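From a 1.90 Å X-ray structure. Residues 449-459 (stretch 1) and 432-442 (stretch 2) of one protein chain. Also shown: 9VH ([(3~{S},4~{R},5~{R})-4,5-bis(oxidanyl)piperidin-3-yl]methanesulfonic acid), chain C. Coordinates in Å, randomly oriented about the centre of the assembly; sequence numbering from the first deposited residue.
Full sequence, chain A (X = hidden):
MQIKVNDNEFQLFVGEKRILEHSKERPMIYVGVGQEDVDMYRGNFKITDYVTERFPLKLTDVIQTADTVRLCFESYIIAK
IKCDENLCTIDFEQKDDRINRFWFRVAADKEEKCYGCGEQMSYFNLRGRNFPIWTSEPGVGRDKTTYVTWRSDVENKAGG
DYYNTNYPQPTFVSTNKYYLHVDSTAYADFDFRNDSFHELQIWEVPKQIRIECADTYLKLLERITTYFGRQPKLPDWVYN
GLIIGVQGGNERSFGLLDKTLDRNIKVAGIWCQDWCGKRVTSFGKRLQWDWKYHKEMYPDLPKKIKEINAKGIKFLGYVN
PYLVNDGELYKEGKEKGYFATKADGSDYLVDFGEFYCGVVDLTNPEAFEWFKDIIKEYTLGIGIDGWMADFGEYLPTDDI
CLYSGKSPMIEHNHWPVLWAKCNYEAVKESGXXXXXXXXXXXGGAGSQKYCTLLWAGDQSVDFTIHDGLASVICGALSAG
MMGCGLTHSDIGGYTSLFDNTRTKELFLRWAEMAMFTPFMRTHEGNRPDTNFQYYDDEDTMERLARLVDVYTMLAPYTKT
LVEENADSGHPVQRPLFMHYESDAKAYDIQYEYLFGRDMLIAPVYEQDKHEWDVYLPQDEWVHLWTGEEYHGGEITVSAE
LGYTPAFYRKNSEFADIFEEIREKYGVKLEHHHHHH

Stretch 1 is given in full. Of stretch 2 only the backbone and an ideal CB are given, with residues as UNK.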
# COMPACT_ATOMS: atom_id res chain seq x y z
N LYS A 449 34.13 2.76 -8.37
CA LYS A 449 35.22 2.78 -9.33
C LYS A 449 34.79 3.33 -10.69
O LYS A 449 35.48 4.19 -11.25
CB LYS A 449 35.79 1.36 -9.55
CG LYS A 449 36.91 1.35 -10.60
CD LYS A 449 37.51 -0.02 -10.87
CE LYS A 449 38.67 0.12 -11.88
NZ LYS A 449 39.30 -1.19 -12.25
N TYR A 450 33.65 2.87 -11.20
CA TYR A 450 33.29 3.04 -12.60
C TYR A 450 32.48 4.29 -12.90
O TYR A 450 32.21 4.57 -14.07
CB TYR A 450 32.50 1.83 -13.09
CG TYR A 450 33.30 0.55 -13.09
CD1 TYR A 450 34.55 0.50 -13.70
CD2 TYR A 450 32.80 -0.60 -12.49
CE1 TYR A 450 35.29 -0.67 -13.70
CE2 TYR A 450 33.53 -1.77 -12.49
CZ TYR A 450 34.78 -1.80 -13.09
OH TYR A 450 35.50 -2.96 -13.09
N CYS A 451 32.06 5.03 -11.90
CA CYS A 451 31.29 6.24 -12.14
C CYS A 451 32.12 7.44 -11.71
O CYS A 451 32.46 7.56 -10.53
CB CYS A 451 29.95 6.18 -11.41
SG CYS A 451 29.02 7.71 -11.47
N THR A 452 32.44 8.33 -12.66
CA THR A 452 33.28 9.49 -12.35
C THR A 452 32.55 10.56 -11.55
O THR A 452 33.20 11.39 -10.90
CB THR A 452 33.81 10.12 -13.64
OG1 THR A 452 32.75 10.26 -14.58
CG2 THR A 452 34.93 9.28 -14.25
N LEU A 453 31.22 10.59 -11.58
CA LEU A 453 30.45 11.61 -10.87
C LEU A 453 28.99 11.18 -10.79
O LEU A 453 28.39 10.83 -11.81
CB LEU A 453 30.57 12.97 -11.58
CG LEU A 453 29.69 14.13 -11.08
CD1 LEU A 453 30.09 14.56 -9.66
CD2 LEU A 453 29.76 15.32 -12.01
N LEU A 454 28.42 11.19 -9.59
CA LEU A 454 26.99 10.95 -9.41
C LEU A 454 26.22 12.25 -9.59
O LEU A 454 26.76 13.34 -9.44
CB LEU A 454 26.68 10.40 -8.01
CG LEU A 454 26.71 8.91 -7.70
CD1 LEU A 454 26.15 8.71 -6.29
CD2 LEU A 454 25.89 8.13 -8.70
N TRP A 455 24.93 12.12 -9.92
CA TRP A 455 23.98 13.19 -9.62
C TRP A 455 22.74 12.55 -9.02
O TRP A 455 22.48 11.35 -9.20
CB TRP A 455 23.68 14.10 -10.84
CG TRP A 455 22.40 13.89 -11.61
CD1 TRP A 455 21.22 14.58 -11.46
CD2 TRP A 455 22.19 12.99 -12.71
NE1 TRP A 455 20.29 14.13 -12.37
CE2 TRP A 455 20.86 13.16 -13.15
CE3 TRP A 455 23.01 12.05 -13.36
CZ2 TRP A 455 20.32 12.41 -14.21
CZ3 TRP A 455 22.48 11.31 -14.41
CH2 TRP A 455 21.13 11.50 -14.82
N ALA A 456 22.01 13.34 -8.24
CA ALA A 456 20.88 12.85 -7.45
C ALA A 456 19.66 12.46 -8.29
O ALA A 456 18.60 12.23 -7.71
CB ALA A 456 20.48 13.89 -6.39
N GLY A 457 19.73 12.36 -9.62
CA GLY A 457 18.57 11.91 -10.37
C GLY A 457 17.53 13.02 -10.44
O GLY A 457 17.82 14.20 -10.22
N ASP A 458 16.30 12.62 -10.76
CA ASP A 458 15.19 13.55 -10.94
C ASP A 458 14.56 13.90 -9.59
O ASP A 458 13.99 13.03 -8.93
CB ASP A 458 14.10 12.94 -11.82
CG ASP A 458 14.57 12.56 -13.21
OD1 ASP A 458 15.72 12.88 -13.60
OD2 ASP A 458 13.75 11.94 -13.93
N GLN A 459 14.62 15.17 -9.20
CA GLN A 459 13.76 15.68 -8.14
C GLN A 459 12.55 16.37 -8.76
O GLN A 459 12.60 16.83 -9.90
CB GLN A 459 14.50 16.69 -7.25
CG GLN A 459 15.35 16.06 -6.18
CD GLN A 459 16.59 15.44 -6.77
OE1 GLN A 459 17.40 16.14 -7.37
NE2 GLN A 459 16.74 14.13 -6.62
N UNK A 432 41.55 9.51 -21.34
CA UNK A 432 40.94 10.76 -20.92
C UNK A 432 40.43 10.75 -19.47
O UNK A 432 39.78 11.71 -19.06
CB UNK A 432 39.78 11.09 -21.86
N UNK A 433 40.72 9.70 -18.69
CA UNK A 433 40.39 9.74 -17.27
C UNK A 433 41.01 10.96 -16.61
O UNK A 433 42.18 11.27 -16.82
CB UNK A 433 40.86 8.46 -16.57
N UNK A 434 40.21 11.67 -15.81
CA UNK A 434 40.62 12.95 -15.28
C UNK A 434 40.48 14.12 -16.23
O UNK A 434 40.69 15.27 -15.81
CB UNK A 434 42.08 12.86 -14.82
N UNK A 435 40.14 13.89 -17.51
CA UNK A 435 39.99 15.00 -18.44
C UNK A 435 38.57 15.18 -18.96
O UNK A 435 38.20 16.30 -19.33
CB UNK A 435 40.94 14.80 -19.62
N UNK A 436 37.79 14.11 -19.01
CA UNK A 436 36.38 14.18 -19.36
C UNK A 436 35.61 13.57 -18.22
O UNK A 436 36.13 12.73 -17.47
CB UNK A 436 36.08 13.47 -20.68
N UNK A 437 34.36 13.98 -18.06
CA UNK A 437 33.58 13.48 -16.93
C UNK A 437 32.16 13.16 -17.39
O UNK A 437 31.54 13.95 -18.11
CB UNK A 437 33.56 14.50 -15.79
N UNK A 438 31.66 11.99 -17.00
CA UNK A 438 30.26 11.65 -17.21
C UNK A 438 29.60 11.55 -15.84
O UNK A 438 30.25 11.31 -14.83
CB UNK A 438 30.11 10.35 -18.00
N UNK A 439 28.30 11.79 -15.80
CA UNK A 439 27.61 11.70 -14.52
C UNK A 439 26.41 10.77 -14.65
O UNK A 439 25.68 10.81 -15.64
CB UNK A 439 27.17 13.08 -14.04
N UNK A 440 26.23 9.92 -13.64
CA UNK A 440 25.21 8.89 -13.62
C UNK A 440 24.27 9.09 -12.44
O UNK A 440 24.67 9.58 -11.38
CB UNK A 440 25.85 7.50 -13.56
N UNK A 441 23.01 8.70 -12.62
CA UNK A 441 22.06 8.69 -11.52
C UNK A 441 21.83 7.29 -10.95
O UNK A 441 21.49 7.16 -9.78
CB UNK A 441 20.73 9.28 -11.98
N UNK A 442 22.01 6.24 -11.75
CA UNK A 442 21.87 4.87 -11.27
C UNK A 442 23.22 4.29 -10.88
O UNK A 442 24.28 4.74 -11.33
CB UNK A 442 21.21 3.99 -12.34
O1 9VH C . 13.53 12.90 -21.41
S1 9VH C . 14.62 11.96 -21.60
O2 9VH C . 14.31 10.69 -20.98
O3 9VH C . 14.99 11.87 -22.99
C1 9VH C . 15.99 12.67 -20.73
C2 9VH C . 15.80 12.76 -19.21
C3 9VH C . 15.97 11.37 -18.63
N1 9VH C . 16.12 11.26 -17.18
C4 9VH C . 17.16 12.15 -16.66
C5 9VH C . 16.86 13.58 -17.08
O4 9VH C . 17.88 14.42 -16.54
C6 9VH C . 16.84 13.70 -18.59
O5 9VH C . 16.57 15.05 -18.99

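Positions 432, 435 and 436 have no atom of stretch 1 within 5.5 Å of the ideal CB, so stretch 1 sets no preference; they are Lys432, Asp435 and Val436. Position 433 is equally unconstrained at CB, though a long apolar side chain could reach the methyl of Thr452; Leu433 does, CD2 lying 4.3 Å from Thr452 CG2. At 434 the backbone angles (80°/-7°) would jam a CB against the preceding carbonyl O, which calls for glycine, and Gly434 is found.

Position 437 points sideways, its ideal CB 4.5 Å from Thr452 OG1 and 5.4 Å from Leu453 CB. A medium apolar group, valine, isoleucine or leucine, would suit. Val437 places CG2 3.8 Å from Leu453 CB and 3.7 Å from Thr452 OG1.

At 438 the carbonyl O accepts a hydrogen bond from Thr452 OG1 (2.7 Å) whatever the side chain. CB also points sideways, and the carbonyl of Tyr450 lies beyond it, inviting a long side chain ending in a donor. Tyr438 supplies one: OH donates to Tyr450 O at 2.6 Å, near the ring plane, while Thr452 OG1 sits over one ring face.

Position 439 has its ideal CB 3.4 Å from Leu453 O and 4.3 Å from Trp455 CE3. Leucine, methionine or an aromatic could pack there. Phe439 turns its edge toward the face of Trp455 in an offset edge-to-face pair (centroids 5.9 Å apart, planes at 86°), and its CB meets Leu453 CD2 at 3.9 Å.

Position 440 is bridged to Leu454: its N donates to Leu453 O (3.0 Å, 153°) and its O accepts from Trp455 N (2.9 Å, 159°). CB points away overall yet lies 3.8 Å from Cys451 SG, so an apolar chain, leucine or methionine, is plausible. Met440 brings CG to 3.7 Å from Cys451 SG.

At 441 the ideal CB lies 3.6 Å from Trp455 CZ3 and 3.8 Å from Gly457 CA. The carboxylate of Asp458 favours a long basic chain, lysine or arginine. In Arg441, CB stands over the Trp455 six-membered ring (3.6 Å from its centroid, 11° off the normal), a CH-pi contact, and the extended chain carries NH1 to a salt bridge with Asp458 OD2 (3.4 Å). NH1 is also 3.3 Å from 9VH N1; one water donates to Asp458 OD2 (2.5 Å from its O) and accepts from 9VH N1 (2.5 Å).

Position 442 points away, with nothing of stretch 1 within 5.5 Å of CB; many residues would fit, and Ala442 is deposited.

Stretch 2 (432-442) KLGDVVYFMRA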
# COMPACT_ATOMS: atom_id res chain seq x y z
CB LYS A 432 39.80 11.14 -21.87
CG LYS A 432 40.25 11.70 -23.21
CD LYS A 432 41.18 12.89 -22.98
CE LYS A 432 41.84 13.35 -24.28
NZ LYS A 432 40.90 14.07 -25.17
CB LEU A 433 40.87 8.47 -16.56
CG LEU A 433 39.97 7.26 -16.33
CD1 LEU A 433 40.58 6.41 -15.22
CD2 LEU A 433 38.53 7.64 -15.98
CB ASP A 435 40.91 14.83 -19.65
CG ASP A 435 42.37 14.73 -19.27
OD1 ASP A 435 42.78 15.37 -18.28
OD2 ASP A 435 43.10 13.98 -19.95
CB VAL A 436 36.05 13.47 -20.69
CG1 VAL A 436 36.98 13.90 -21.81
CG2 VAL A 436 36.08 11.98 -20.50
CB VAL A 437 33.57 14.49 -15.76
CG1 VAL A 437 33.09 15.87 -16.20
CG2 VAL A 437 32.73 13.94 -14.60
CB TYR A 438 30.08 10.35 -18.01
CG TYR A 438 30.90 9.20 -17.46
CD1 TYR A 438 32.22 9.02 -17.85
CD2 TYR A 438 30.36 8.31 -16.54
CE1 TYR A 438 32.99 7.98 -17.33
CE2 TYR A 438 31.13 7.28 -16.00
CZ TYR A 438 32.44 7.11 -16.41
OH TYR A 438 33.20 6.09 -15.88
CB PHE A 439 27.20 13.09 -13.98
CG PHE A 439 26.79 14.09 -15.04
CD1 PHE A 439 27.75 14.78 -15.77
CD2 PHE A 439 25.44 14.36 -15.27
CE1 PHE A 439 27.36 15.71 -16.73
CE2 PHE A 439 25.05 15.29 -16.23
CZ PHE A 439 25.99 15.96 -16.96
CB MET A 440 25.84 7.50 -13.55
CG MET A 440 26.98 7.29 -14.55
SD MET A 440 27.57 5.60 -14.52
CE MET A 440 26.13 4.69 -15.09
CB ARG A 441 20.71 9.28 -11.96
CG ARG A 441 19.98 8.44 -13.00
CD ARG A 441 18.61 9.03 -13.40
NE ARG A 441 17.79 8.04 -14.08
CZ ARG A 441 16.57 8.27 -14.58
NH1 ARG A 441 16.01 9.47 -14.46
NH2 ARG A 441 15.90 7.29 -15.17
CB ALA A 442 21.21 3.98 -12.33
O HOH W 1 13.78 11.24 -16.28
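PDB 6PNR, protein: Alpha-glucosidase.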